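Local coordinates for NADP-dependent glyceraldehyde-3-phosphate dehydrogenase (Bacillus halodurans, PDB 3PRL), which probably oxidises glyceraldehyde 3-phosphate with NADP+ without phosphorylation, as a tetrameric member of the aldehyde dehydrogenase family, at residues G290-V301 with E386-V397; S407-Q415 with P452-G460. One frame throughout, in Å; residues are numbered along the deposited sequence.

Interaction 1: residues G290-V301 with E386-V397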
loop_
_atom_site.group_PDB
_atom_site.type_symbol
_atom_site.label_atom_id
_atom_site.label_comp_id
_atom_site.label_asym_id
_atom_site.label_seq_id
_atom_site.Cartn_x
_atom_site.Cartn_y
_atom_site.Cartn_z
ATOM N N GLY D 290 25.613 20.573 -20.584
ATOM C CA GLY D 290 26.164 20.084 -19.307
ATOM C C GLY D 290 25.697 20.830 -18.060
ATOM O O GLY D 290 26.260 20.639 -16.970
ATOM N N GLN D 291 24.680 21.678 -18.208
ATOM C CA GLN D 291 24.137 22.435 -17.071
ATOM C C GLN D 291 22.980 21.700 -16.428
ATOM O O GLN D 291 21.861 22.202 -16.350
ATOM C CB GLN D 291 23.731 23.841 -17.488
ATOM C CG GLN D 291 24.922 24.657 -17.957
ATOM C CD GLN D 291 24.518 25.927 -18.637
ATOM O OE1 GLN D 291 24.933 27.006 -18.235
ATOM N NE2 GLN D 291 23.699 25.815 -19.673
ATOM N N ARG D 292 23.277 20.487 -15.969
ATOM C CA ARG D 292 22.289 19.607 -15.383
ATOM C C ARG D 292 22.904 18.949 -14.173
ATOM O O ARG D 292 24.089 18.552 -14.193
ATOM C CB ARG D 292 21.853 18.555 -16.404
ATOM C CG ARG D 292 21.012 19.126 -17.538
ATOM C CD ARG D 292 20.800 18.136 -18.682
ATOM N NE ARG D 292 19.793 17.126 -18.382
ATOM C CZ ARG D 292 19.993 15.814 -18.515
ATOM N NH1 ARG D 292 21.165 15.354 -18.955
ATOM N NH2 ARG D 292 19.024 14.962 -18.217
ATOM N N CYS D 293 22.117 18.844 -13.112
ATOM C CA CYS D 293 22.598 18.163 -11.931
ATOM C C CYS D 293 22.673 16.684 -12.247
ATOM O O CYS D 293 23.665 16.048 -11.942
ATOM C CB CYS D 293 21.721 18.461 -10.717
ATOM S SG CYS D 293 21.873 20.173 -10.227
ATOM N N THR D 294 21.619 16.170 -12.887
ATOM C CA THR D 294 21.580 14.806 -13.369
ATOM C C THR D 294 22.071 14.766 -14.827
ATOM O O THR D 294 21.409 15.275 -15.736
ATOM C CB THR D 294 20.169 14.232 -13.257
ATOM O OG1 THR D 294 19.536 14.734 -12.064
ATOM C CG2 THR D 294 20.224 12.722 -13.199
ATOM N N ALA D 295 23.240 14.163 -15.011
ATOM C CA ALA D 295 23.941 14.086 -16.290
ATOM C C ALA D 295 25.219 13.318 -16.070
ATOM O O ALA D 295 25.862 13.467 -15.031
ATOM C CB ALA D 295 24.278 15.474 -16.807
ATOM N N ILE D 296 25.601 12.522 -17.065
ATOM C CA ILE D 296 26.874 11.832 -17.055
ATOM C C ILE D 296 28.014 12.863 -17.189
ATOM O O ILE D 296 28.041 13.665 -18.118
ATOM C CB ILE D 296 26.939 10.800 -18.198
ATOM C CG1 ILE D 296 25.943 9.649 -17.964
ATOM C CG2 ILE D 296 28.375 10.341 -18.447
ATOM C CD1 ILE D 296 26.294 8.690 -16.853
ATOM N N LYS D 297 28.951 12.836 -16.255
ATOM C CA LYS D 297 30.037 13.808 -16.248
ATOM C C LYS D 297 31.382 13.140 -16.077
ATOM O O LYS D 297 32.371 13.817 -15.906
ATOM C CB LYS D 297 29.828 14.821 -15.123
ATOM C CG LYS D 297 28.681 15.792 -15.337
ATOM C CD LYS D 297 28.343 16.421 -14.038
ATOM C CE LYS D 297 27.177 17.359 -14.161
ATOM N NZ LYS D 297 26.344 17.264 -12.913
ATOM N N ARG D 298 31.401 11.812 -16.134
ATOM C CA ARG D 298 32.584 10.994 -15.879
ATOM C C ARG D 298 32.426 9.673 -16.611
ATOM O O ARG D 298 31.411 8.994 -16.430
ATOM C CB ARG D 298 32.666 10.645 -14.389
ATOM C CG ARG D 298 33.494 11.540 -13.510
ATOM C CD ARG D 298 33.765 10.823 -12.186
ATOM N NE ARG D 298 32.575 10.679 -11.343
ATOM C CZ ARG D 298 32.596 10.253 -10.079
ATOM N NH1 ARG D 298 33.756 9.929 -9.497
ATOM N NH2 ARG D 298 31.461 10.158 -9.386
ATOM N N VAL D 299 33.409 9.290 -17.422
ATOM C CA VAL D 299 33.394 7.943 -17.981
ATOM C C VAL D 299 34.538 7.094 -17.434
ATOM O O VAL D 299 35.701 7.335 -17.740
ATOM C CB VAL D 299 33.450 7.919 -19.523
ATOM C CG1 VAL D 299 33.373 6.474 -20.024
ATOM C CG2 VAL D 299 32.334 8.764 -20.140
ATOM N N PHE D 300 34.201 6.101 -16.623
ATOM C CA PHE D 300 35.153 5.039 -16.308
ATOM C C PHE D 300 34.963 3.941 -17.353
ATOM O O PHE D 300 33.930 3.269 -17.365
ATOM C CB PHE D 300 34.906 4.462 -14.910
ATOM C CG PHE D 300 34.969 5.475 -13.800
ATOM C CD1 PHE D 300 36.186 5.988 -13.371
ATOM C CD2 PHE D 300 33.807 5.895 -13.165
ATOM C CE1 PHE D 300 36.244 6.911 -12.336
ATOM C CE2 PHE D 300 33.854 6.823 -12.131
ATOM C CZ PHE D 300 35.067 7.329 -11.712
ATOM N N VAL D 301 35.945 3.761 -18.232
ATOM C CA VAL D 301 35.842 2.767 -19.307
ATOM C C VAL D 301 36.956 1.726 -19.226
ATOM O O VAL D 301 38.128 2.073 -19.091
ATOM C CB VAL D 301 35.812 3.432 -20.729
ATOM C CG1 VAL D 301 37.067 4.237 -20.998
ATOM C CG2 VAL D 301 35.591 2.390 -21.810
ATOM N N GLU D 386 32.084 19.118 -10.429
ATOM C CA GLU D 386 30.998 19.343 -11.367
ATOM C C GLU D 386 31.210 20.693 -12.072
ATOM O O GLU D 386 31.207 21.733 -11.428
ATOM C CB GLU D 386 29.658 19.308 -10.627
ATOM C CG GLU D 386 28.455 19.705 -11.468
ATOM C CD GLU D 386 27.156 19.768 -10.665
ATOM O OE1 GLU D 386 27.107 20.494 -9.645
ATOM O OE2 GLU D 386 26.175 19.107 -11.068
ATOM N N PRO D 387 31.396 20.664 -13.406
ATOM C CA PRO D 387 31.762 21.820 -14.217
ATOM C C PRO D 387 30.563 22.695 -14.516
ATOM O O PRO D 387 30.697 23.910 -14.654
ATOM C CB PRO D 387 32.268 21.182 -15.520
ATOM C CG PRO D 387 32.424 19.709 -15.212
ATOM C CD PRO D 387 31.344 19.446 -14.223
ATOM N N PHE D 388 29.388 22.070 -14.573
ATOM C CA PHE D 388 28.189 22.721 -15.083
ATOM C C PHE D 388 28.428 23.324 -16.486
ATOM O O PHE D 388 28.099 24.478 -16.756
ATOM C CB PHE D 388 27.618 23.713 -14.060
ATOM C CG PHE D 388 26.188 23.414 -13.696
ATOM C CD1 PHE D 388 25.849 22.189 -13.117
ATOM C CD2 PHE D 388 25.168 24.319 -13.981
ATOM C CE1 PHE D 388 24.535 21.883 -12.806
ATOM C CE2 PHE D 388 23.827 24.011 -13.675
ATOM C CZ PHE D 388 23.516 22.797 -13.098
ATOM N N GLY D 389 28.997 22.503 -17.363
ATOM C CA GLY D 389 29.452 22.951 -18.684
ATOM C C GLY D 389 29.833 21.823 -19.626
ATOM O O GLY D 389 30.023 20.685 -19.175
ATOM N N PRO D 390 29.950 22.130 -20.939
ATOM C CA PRO D 390 30.030 21.116 -21.991
ATOM C C PRO D 390 31.424 20.509 -22.073
ATOM O O PRO D 390 32.160 20.748 -23.040
ATOM C CB PRO D 390 29.708 21.906 -23.254
ATOM C CG PRO D 390 30.219 23.267 -22.983
ATOM C CD PRO D 390 30.133 23.487 -21.485
ATOM N N VAL D 391 31.763 19.731 -21.051
ATOM C CA VAL D 391 33.060 19.091 -20.932
ATOM C C VAL D 391 32.830 17.689 -20.388
ATOM O O VAL D 391 31.971 17.487 -19.524
ATOM C CB VAL D 391 34.037 19.913 -20.038
ATOM C CG1 VAL D 391 33.679 19.812 -18.538
ATOM C CG2 VAL D 391 35.474 19.480 -20.271
ATOM N N LEU D 392 33.565 16.717 -20.913
ATOM C CA LEU D 392 33.355 15.328 -20.523
ATOM C C LEU D 392 34.691 14.604 -20.466
ATOM O O LEU D 392 35.367 14.477 -21.492
ATOM C CB LEU D 392 32.403 14.625 -21.506
ATOM C CG LEU D 392 32.077 13.142 -21.279
ATOM C CD1 LEU D 392 31.411 12.929 -19.928
ATOM C CD2 LEU D 392 31.208 12.598 -22.418
ATOM N N PRO D 393 35.089 14.159 -19.270
ATOM C CA PRO D 393 36.335 13.402 -19.157
ATOM C C PRO D 393 36.128 11.912 -19.378
ATOM O O PRO D 393 35.077 11.374 -19.053
ATOM C CB PRO D 393 36.778 13.668 -17.719
ATOM C CG PRO D 393 35.502 13.942 -16.975
ATOM C CD PRO D 393 34.560 14.567 -17.955
ATOM N N ILE D 394 37.136 11.263 -19.947
ATOM C CA ILE D 394 37.154 9.812 -20.021
ATOM C C ILE D 394 38.266 9.307 -19.095
ATOM O O ILE D 394 39.392 9.827 -19.107
ATOM C CB ILE D 394 37.328 9.287 -21.485
ATOM C CG1 ILE D 394 36.512 10.120 -22.502
ATOM C CG2 ILE D 394 37.012 7.793 -21.575
ATOM C CD1 ILE D 394 35.000 10.126 -22.305
ATOM N N ILE D 395 37.930 8.325 -18.264
ATOM C CA ILE D 395 38.889 7.774 -17.327
ATOM C C ILE D 395 39.099 6.307 -17.666
ATOM O O ILE D 395 38.183 5.494 -17.582
ATOM C CB ILE D 395 38.473 8.012 -15.845
ATOM C CG1 ILE D 395 38.458 9.516 -15.532
ATOM C CG2 ILE D 395 39.416 7.285 -14.893
ATOM C CD1 ILE D 395 37.746 9.896 -14.243
ATOM N N ARG D 396 40.309 5.990 -18.109
ATOM C CA ARG D 396 40.623 4.633 -18.532
ATOM C C ARG D 396 40.827 3.781 -17.279
ATOM O O ARG D 396 41.679 4.072 -16.439
ATOM C CB ARG D 396 41.848 4.592 -19.468
ATOM C CG ARG D 396 42.087 5.873 -20.270
ATOM C CD ARG D 396 42.638 5.589 -21.662
ATOM N NE ARG D 396 41.589 5.640 -22.688
ATOM C CZ ARG D 396 41.722 5.205 -23.939
ATOM N NH1 ARG D 396 42.854 4.657 -24.351
ATOM N NH2 ARG D 396 40.703 5.302 -24.781
ATOM N N VAL D 397 40.009 2.746 -17.151
ATOM C CA VAL D 397 39.990 1.917 -15.949
ATOM C C VAL D 397 40.323 0.453 -16.294
ATOM O O VAL D 397 40.258 0.064 -17.458
ATOM C CB VAL D 397 38.620 2.073 -15.229
ATOM C CG1 VAL D 397 38.484 1.116 -14.086
ATOM C CG2 VAL D 397 38.451 3.497 -14.729
HETATM O O HOH W 1 28.806 19.677 -16.151
#

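Interaction 2: residues S407-Q415 with P452-G460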
loop_
_atom_site.group_PDB
_atom_site.type_symbol
_atom_site.label_atom_id
_atom_site.label_comp_id
_atom_site.label_asym_id
_atom_site.label_seq_id
_atom_site.Cartn_x
_atom_site.Cartn_y
_atom_site.Cartn_z
ATOM N N SER D 407 34.393 5.819 -8.436
ATOM C CA SER D 407 33.032 6.307 -8.443
ATOM C C SER D 407 32.656 6.769 -7.037
ATOM O O SER D 407 32.195 7.897 -6.845
ATOM C CB SER D 407 32.091 5.194 -8.929
ATOM O OG SER D 407 30.748 5.455 -8.586
ATOM N N ASN D 408 32.904 5.906 -6.054
ATOM C CA ASN D 408 32.501 6.185 -4.678
ATOM C C ASN D 408 33.325 7.236 -3.960
ATOM O O ASN D 408 32.869 7.792 -2.952
ATOM C CB ASN D 408 32.444 4.895 -3.865
ATOM C CG ASN D 408 31.295 4.022 -4.282
ATOM O OD1 ASN D 408 30.368 4.487 -4.954
ATOM N ND2 ASN D 408 31.345 2.755 -3.914
ATOM N N GLN D 409 34.517 7.519 -4.497
ATOM C CA GLN D 409 35.409 8.526 -3.907
ATOM C C GLN D 409 34.897 9.955 -4.002
ATOM O O GLN D 409 35.250 10.780 -3.160
ATOM C CB GLN D 409 36.818 8.438 -4.494
ATOM C CG GLN D 409 37.769 7.611 -3.666
ATOM C CD GLN D 409 39.028 7.180 -4.424
ATOM O OE1 GLN D 409 39.487 6.051 -4.271
ATOM N NE2 GLN D 409 39.579 8.072 -5.240
ATOM N N SER D 410 34.087 10.245 -5.028
ATOM C CA SER D 410 33.462 11.566 -5.195
ATOM C C SER D 410 32.589 11.913 -3.984
ATOM O O SER D 410 31.968 11.022 -3.404
ATOM C CB SER D 410 32.607 11.569 -6.473
ATOM O OG SER D 410 31.681 12.642 -6.482
ATOM N N ASP D 411 32.541 13.192 -3.612
ATOM C CA ASP D 411 31.628 13.651 -2.562
ATOM C C ASP D 411 30.173 13.569 -3.028
ATOM O O ASP D 411 29.261 13.655 -2.210
ATOM C CB ASP D 411 31.915 15.103 -2.126
ATOM C CG ASP D 411 33.320 15.298 -1.548
ATOM O OD1 ASP D 411 33.742 14.525 -0.665
ATOM O OD2 ASP D 411 34.007 16.240 -1.984
ATOM N N TYR D 412 29.966 13.434 -4.344
ATOM C CA TYR D 412 28.636 13.389 -4.919
ATOM C C TYR D 412 28.056 11.992 -4.899
ATOM O O TYR D 412 28.764 10.999 -4.640
ATOM C CB TYR D 412 28.631 13.966 -6.351
ATOM C CG TYR D 412 29.008 15.421 -6.349
ATOM C CD1 TYR D 412 28.161 16.370 -5.784
ATOM C CD2 TYR D 412 30.234 15.846 -6.865
ATOM C CE1 TYR D 412 28.518 17.712 -5.748
ATOM C CE2 TYR D 412 30.594 17.191 -6.851
ATOM C CZ TYR D 412 29.728 18.114 -6.294
ATOM O OH TYR D 412 30.062 19.434 -6.256
ATOM N N GLY D 413 26.767 11.918 -5.187
ATOM C CA GLY D 413 26.029 10.658 -5.069
ATOM C C GLY D 413 24.619 10.749 -5.607
ATOM O O GLY D 413 23.679 10.298 -4.958
ATOM N N LEU D 414 24.473 11.335 -6.792
ATOM C CA LEU D 414 23.154 11.540 -7.371
ATOM C C LEU D 414 22.679 10.277 -8.129
ATOM O O LEU D 414 21.808 9.525 -7.652
ATOM C CB LEU D 414 23.171 12.819 -8.234
ATOM C CG LEU D 414 21.903 13.479 -8.801
ATOM C CD1 LEU D 414 20.694 13.359 -7.856
ATOM C CD2 LEU D 414 22.176 14.949 -9.087
ATOM N N GLN D 415 23.293 10.023 -9.290
ATOM C CA GLN D 415 22.901 8.922 -10.150
ATOM C C GLN D 415 24.130 8.293 -10.821
ATOM O O GLN D 415 25.231 8.785 -10.660
ATOM C CB GLN D 415 21.877 9.412 -11.188
ATOM C CG GLN D 415 20.468 9.627 -10.619
ATOM C CD GLN D 415 19.375 9.556 -11.692
ATOM O OE1 GLN D 415 19.653 9.243 -12.839
ATOM N NE2 GLN D 415 18.114 9.812 -11.296
ATOM N N PRO D 452 10.923 7.694 -8.109
ATOM C CA PRO D 452 11.539 8.426 -7.010
ATOM C C PRO D 452 12.841 9.062 -7.475
ATOM O O PRO D 452 13.601 8.436 -8.222
ATOM C CB PRO D 452 11.863 7.326 -5.982
ATOM C CG PRO D 452 11.094 6.138 -6.412
ATOM C CD PRO D 452 10.935 6.239 -7.872
ATOM N N PHE D 453 13.085 10.291 -7.051
ATOM C CA PHE D 453 14.331 10.972 -7.376
ATOM C C PHE D 453 15.005 11.485 -6.103
ATOM O O PHE D 453 14.389 12.218 -5.335
ATOM C CB PHE D 453 14.052 12.117 -8.356
ATOM C CG PHE D 453 15.237 12.976 -8.650
ATOM C CD1 PHE D 453 16.258 12.520 -9.488
ATOM C CD2 PHE D 453 15.304 14.270 -8.154
ATOM C CE1 PHE D 453 17.347 13.329 -9.783
ATOM C CE2 PHE D 453 16.384 15.086 -8.438
ATOM C CZ PHE D 453 17.413 14.616 -9.267
ATOM N N LEU D 454 16.266 11.087 -5.899
ATOM C CA LEU D 454 17.067 11.532 -4.749
ATOM C C LEU D 454 18.586 11.536 -5.023
ATOM O O LEU D 454 19.098 10.731 -5.801
ATOM C CB LEU D 454 16.721 10.689 -3.491
ATOM C CG LEU D 454 17.198 9.228 -3.374
ATOM C CD1 LEU D 454 16.993 8.639 -1.963
ATOM C CD2 LEU D 454 16.570 8.340 -4.455
ATOM N N GLY D 455 19.290 12.473 -4.399
ATOM C CA GLY D 455 20.743 12.437 -4.334
ATOM C C GLY D 455 21.162 12.151 -2.905
ATOM O O GLY D 455 20.548 12.659 -1.961
ATOM N N VAL D 456 22.181 11.310 -2.745
ATOM C CA VAL D 456 22.758 11.036 -1.424
ATOM C C VAL D 456 24.114 11.768 -1.299
ATOM O O VAL D 456 24.499 12.498 -2.212
ATOM C CB VAL D 456 22.890 9.518 -1.146
ATOM C CG1 VAL D 456 21.540 8.829 -1.338
ATOM C CG2 VAL D 456 23.936 8.871 -2.052
ATOM N N LYS D 457 24.815 11.563 -0.175
ATOM C CA LYS D 457 26.066 12.261 0.122
ATOM C C LYS D 457 25.848 13.776 0.049
ATOM O O LYS D 457 24.918 14.287 0.652
ATOM C CB LYS D 457 27.174 11.835 -0.835
ATOM C CG LYS D 457 27.598 10.411 -0.744
ATOM C CD LYS D 457 28.942 10.278 -1.421
ATOM C CE LYS D 457 29.075 8.935 -2.093
ATOM N NZ LYS D 457 30.413 8.795 -2.720
ATOM N N LYS D 458 26.683 14.487 -0.703
ATOM C CA LYS D 458 26.512 15.933 -0.861
ATOM C C LYS D 458 25.512 16.358 -1.951
ATOM O O LYS D 458 25.201 17.546 -2.080
ATOM C CB LYS D 458 27.859 16.613 -1.082
ATOM C CG LYS D 458 28.577 16.933 0.211
ATOM C CD LYS D 458 29.546 18.099 0.038
ATOM C CE LYS D 458 30.423 18.278 1.274
ATOM N NZ LYS D 458 29.629 18.090 2.540
ATOM N N SER D 459 25.016 15.378 -2.709
ATOM C CA SER D 459 24.043 15.561 -3.803
ATOM C C SER D 459 22.598 15.888 -3.389
ATOM O O SER D 459 21.775 16.288 -4.230
ATOM C CB SER D 459 24.046 14.319 -4.702
ATOM O OG SER D 459 25.179 14.309 -5.562
ATOM N N GLY D 460 22.271 15.695 -2.110
ATOM C CA GLY D 460 20.968 16.121 -1.609
ATOM C C GLY D 460 20.510 15.547 -0.277
ATOM O O GLY D 460 21.288 14.936 0.450
#

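Interaction 1: residues G290-V301 with E386-V397
Val299, Phe300 and Val301 run parallel to Ile394, Ile395 and Arg396, the strand segments 296-301 and 391-397 lying 4.6 Å apart at closest approach with 22° between their directions. The backbone bonds alternate along the pair: Val299 N gives to Pro393 O, Ile395 N to Val299 O (modelled unusually short), Val301 N to Ile395 O, and Val397 N to Val301 O. On one face Val299 and Ile394 lie side by side, CG2 against CD1 at 3.7 Å, and Val301 CG1 reaches across to Ile394 CG2. On the other face, Ile395 points the same way as Phe300, and CG2 of Val397 meets the edge of the Phe300 ring, 3.6 Å from CD1. The ring also packs on Ala403, Leu406 and Ser407 of helix 400-409, while Val301 packs on helix 303-317. Toward the loop end of the pair the chemistry changes. Lys297, extended as far as CE and bent at its last torsion (chi4 144°), brings NZ 2.6 Å from Glu386 OE2, on the anti lone pair of that oxygen. The same ammonium also gives to Arg292 O in the carbonyl plane, to Cys293 O from above its plane, and to Gly262 O, so this buried charge is gripped on several sides; Glu386 OE2 is held as well by Gly262 N. Beyond the salt bridge, Phe388 turns one ring face to the backbone of Gln291, whose CA sits 3.8 Å from the ring centroid in a CH-pi contact, whereas Cys293 SG is at the ring edge, 4.1 Å from CE1. A water bridges Gly290 O and Gly389 N. Parallel strands backed by helices are characteristic of the aldehyde dehydrogenase catalytic domain; Cys293 probably corresponds to the family's nucleophilic cysteine, and Phe388 lies beside Phe162, an NADP+-binding residue, consistent with the loop end lining the cofactor and active site.

Interaction 2: residues S407-Q415 with P452-G460
Lys457 lies along the carbonyls that follow helix 400-409, its CB 3.1 Å from Asp411 O and its CD and CE passing Tyr412 O. A bend at chi3 (-146°) turns the end of the chain toward the helix, where NZ gives a hydrogen bond of 2.8 Å to Ser410 O, nearly in line with the C=O bond; Glu434 supplies the opposite charge in a salt bridge. Ser459, two residues on in the same loop, approaches with OG beside its own backbone N (chi1 -77°), which presents the hydroxyl oxygen to Gly413 N at 2.9 Å and 164°. Because Gly261 O also bonds this OG, the hydroxyl joins three parts of the chain, and it sits at the edge of the Tyr412 ring. Two backbone bonds, Lys458 N to Asp411 O and Val456 N to Gly413 O, complete the fastening. Ser410 OG accepts from Tyr412 N in an ST turn just after the helix, ahead of strand 415-419 of the catalytic-domain sheet. Gly413 is packed closely here: Val456 CG2 lies 3.2 Å from its O. Further on, Leu414 CD1 touches both Gly455 CA and Phe453 CZ, 3.8 Å from the latter. Gln415 crosses Phe453 at about a right angle, NE2 in the ring plane at its edge and bonded to Glu445 O, while Phe453 also neighbours Glu259, the predicted active-site residue.

Interaction 1 is the more buried, joining two neighbouring strands of the catalytic-domain sheet, with apolar side chains on both faces and a salt bridge with a buried lysine at its loop end. Interaction 2 is only partly buried and has no strand pairing: a turn after helix 400-409 and the loop 452-460 are tied by scattered backbone bonds, a lysine and a serine, with Asp411 exposed and a second subunit packing on Pro452, Leu454 and Val456. The two meet near the predicted active site, where Leu414 CD2 packs on Cys293 O and Thr294 on Phe453. Helix 400-409, following strand 391-397 directly, also links them, carrying Ser407 against Phe300.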